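Local coordinates for protein thioesterase (Xanthomonas campestris pv. campestris, PDB 2FUJ) that probably hydrolyses fatty acyl-CoA thioesters and forms a tetramer of hotdog-fold subunits, at residues A[95-100]-A[105-110]. Numbering follows the deposited sequence.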
loop_
_atom_site.group_PDB
_atom_site.type_symbol
_atom_site.label_atom_id
_atom_site.label_comp_id
_atom_site.label_asym_id
_atom_site.label_seq_id
_atom_site.Cartn_x
_atom_site.Cartn_y
_atom_site.Cartn_z
ATOM N N GLY A 95 -12.998 -16.241 -12.562
ATOM C CA GLY A 95 -12.064 -17.140 -11.918
ATOM C C GLY A 95 -10.658 -16.700 -12.281
ATOM O O GLY A 95 -10.464 -16.025 -13.295
ATOM N N HIS A 96 -9.676 -17.074 -11.470
ATOM C CA HIS A 96 -8.306 -16.672 -11.749
ATOM C C HIS A 96 -7.280 -17.712 -11.351
ATOM O O HIS A 96 -7.546 -18.604 -10.559
ATOM C CB HIS A 96 -7.964 -15.376 -10.999
ATOM C CG HIS A 96 -7.836 -15.550 -9.513
ATOM N ND1 HIS A 96 -8.884 -15.341 -8.642
ATOM C CD2 HIS A 96 -6.786 -15.930 -8.747
ATOM C CE1 HIS A 96 -8.486 -15.585 -7.407
ATOM N NE2 HIS A 96 -7.218 -15.945 -7.443
ATOM N N ARG A 97 -6.090 -17.562 -11.916
ATOM C CA ARG A 97 -4.957 -18.411 -11.606
ATOM C C ARG A 97 -3.768 -17.468 -11.695
ATOM O O ARG A 97 -3.526 -16.883 -12.744
ATOM C CB ARG A 97 -4.787 -19.533 -12.633
ATOM C CG ARG A 97 -5.908 -20.550 -12.651
ATOM C CD ARG A 97 -5.416 -21.863 -13.267
ATOM N NE ARG A 97 -4.727 -21.615 -14.528
ATOM C CZ ARG A 97 -3.782 -22.397 -15.049
ATOM N NH1 ARG A 97 -3.393 -23.501 -14.425
ATOM N NH2 ARG A 97 -3.217 -22.062 -16.197
ATOM N N ILE A 98 -3.061 -17.289 -10.588
ATOM C CA ILE A 98 -1.886 -16.430 -10.583
ATOM C C ILE A 98 -0.692 -17.375 -10.691
ATOM O O ILE A 98 -0.408 -18.150 -9.783
ATOM C CB ILE A 98 -1.825 -15.584 -9.299
ATOM C CG1 ILE A 98 -3.018 -14.618 -9.278
ATOM C CG2 ILE A 98 -0.507 -14.818 -9.236
ATOM C CD1 ILE A 98 -3.286 -13.957 -7.927
ATOM N N LEU A 99 -0.010 -17.318 -11.833
ATOM C CA LEU A 99 1.123 -18.203 -12.090
ATOM C C LEU A 99 2.452 -17.474 -12.154
ATOM O O LEU A 99 2.505 -16.258 -12.282
ATOM C CB LEU A 99 0.910 -18.930 -13.423
ATOM C CG LEU A 99 -0.510 -19.438 -13.677
ATOM C CD1 LEU A 99 -0.729 -19.627 -15.169
ATOM C CD2 LEU A 99 -0.745 -20.721 -12.899
ATOM N N ASP A 100 3.531 -18.242 -12.084
ATOM C CA ASP A 100 4.866 -17.670 -12.159
ATOM C C ASP A 100 5.199 -17.468 -13.639
ATOM O O ASP A 100 5.012 -18.375 -14.441
ATOM C CB ASP A 100 5.872 -18.632 -11.545
ATOM C CG ASP A 100 7.244 -18.034 -11.434
ATOM O OD1 ASP A 100 7.562 -17.473 -10.366
ATOM O OD2 ASP A 100 8.000 -18.117 -12.426
ATOM N N GLY A 105 3.783 -23.599 -14.503
ATOM C CA GLY A 105 3.319 -24.771 -13.790
ATOM C C GLY A 105 3.300 -24.450 -12.302
ATOM O O GLY A 105 2.810 -25.233 -11.496
ATOM N N VAL A 106 3.854 -23.298 -11.937
ATOM C CA VAL A 106 3.880 -22.877 -10.536
ATOM C C VAL A 106 2.638 -22.030 -10.274
ATOM O O VAL A 106 2.490 -20.941 -10.823
ATOM C CB VAL A 106 5.142 -22.049 -10.212
ATOM C CG1 VAL A 106 4.998 -21.409 -8.854
ATOM C CG2 VAL A 106 6.377 -22.935 -10.253
ATOM N N LEU A 107 1.742 -22.552 -9.443
ATOM C CA LEU A 107 0.497 -21.873 -9.118
ATOM C C LEU A 107 0.551 -21.223 -7.741
ATOM O O LEU A 107 0.631 -21.906 -6.727
ATOM C CB LEU A 107 -0.663 -22.878 -9.172
ATOM C CG LEU A 107 -2.064 -22.415 -8.763
ATOM C CD1 LEU A 107 -2.588 -21.389 -9.752
ATOM C CD2 LEU A 107 -2.998 -23.620 -8.711
ATOM N N TYR A 108 0.493 -19.896 -7.714
ATOM C CA TYR A 108 0.537 -19.172 -6.456
ATOM C C TYR A 108 -0.843 -19.022 -5.851
ATOM O O TYR A 108 -0.989 -18.983 -4.636
ATOM C CB TYR A 108 1.137 -17.783 -6.659
ATOM C CG TYR A 108 2.598 -17.799 -7.032
ATOM C CD1 TYR A 108 3.024 -17.331 -8.272
ATOM C CD2 TYR A 108 3.556 -18.258 -6.137
ATOM C CE1 TYR A 108 4.369 -17.313 -8.609
ATOM C CE2 TYR A 108 4.906 -18.250 -6.465
ATOM C CZ TYR A 108 5.304 -17.773 -7.702
ATOM O OH TYR A 108 6.640 -17.739 -8.029
ATOM N N SER A 109 -1.858 -18.942 -6.701
ATOM C CA SER A 109 -3.214 -18.758 -6.206
ATOM C C SER A 109 -4.303 -18.929 -7.247
ATOM O O SER A 109 -4.093 -18.707 -8.442
ATOM C CB SER A 109 -3.336 -17.360 -5.581
ATOM O OG SER A 109 -4.669 -16.863 -5.600
ATOM N N ASP A 110 -5.468 -19.357 -6.774
ATOM C CA ASP A 110 -6.642 -19.488 -7.622
ATOM C C ASP A 110 -7.825 -19.005 -6.799
ATOM O O ASP A 110 -7.653 -18.566 -5.665
ATOM C CB ASP A 110 -6.869 -20.927 -8.127
ATOM C CG ASP A 110 -6.877 -21.969 -7.021
ATOM O OD1 ASP A 110 -7.261 -21.667 -5.871
ATOM O OD2 ASP A 110 -6.513 -23.128 -7.325
#
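Tyr108 reaches Asp100 across the hairpin of strands 91-100 and 107-116, part of the antiparallel hotdog sheet. Next to this pair is a classic beta bulge, in which Tyr108 and Ser109 both face Ile98. Ile98 O accepts Tyr108 N at 2.9 Å, nearly in line with the C=O bond. Its bond from Ser109 N is weak, at 3.5 Å. Ile98 N closes the pair on Ser109 O at 2.8 Å.

Tyr33 and Leu37 of helix 30-47 pack on Ile98, and Tyr33 also touches Ser109. Tyr108 packs against Ile78 and Leu72. Its ring runs along strand 91-100 to the end of the hairpin, where Tyr108 OH donates to Asp100 OD1 at 2.5 Å. The oxygen is met on its anti side, and the ring and carboxylate planes are turned 50° apart. Asp100 CG lies anti to the backbone N (chi1 -173°), which carries the carboxylate out to the hydroxyl. Asp100 OD2 accepts the turn amides of Lys102 and Asp103, so the carboxylate ties the tyrosine to the turn. Val106 CG1 sits over one face of the Tyr108 ring, toward its rim.

On the sheet face opposite Ile98 and Ser109, Leu99 CD2 touches Leu107 CD1 at 3.7 Å. It also lies over the guanidinium of Arg97, which is salt-bridged to Glu81. Farther from the turn, His96 NE2 hydrogen-bonds Ser109 OG at 3.3 Å, with the hydroxyl oxygen in the plane of the imidazole.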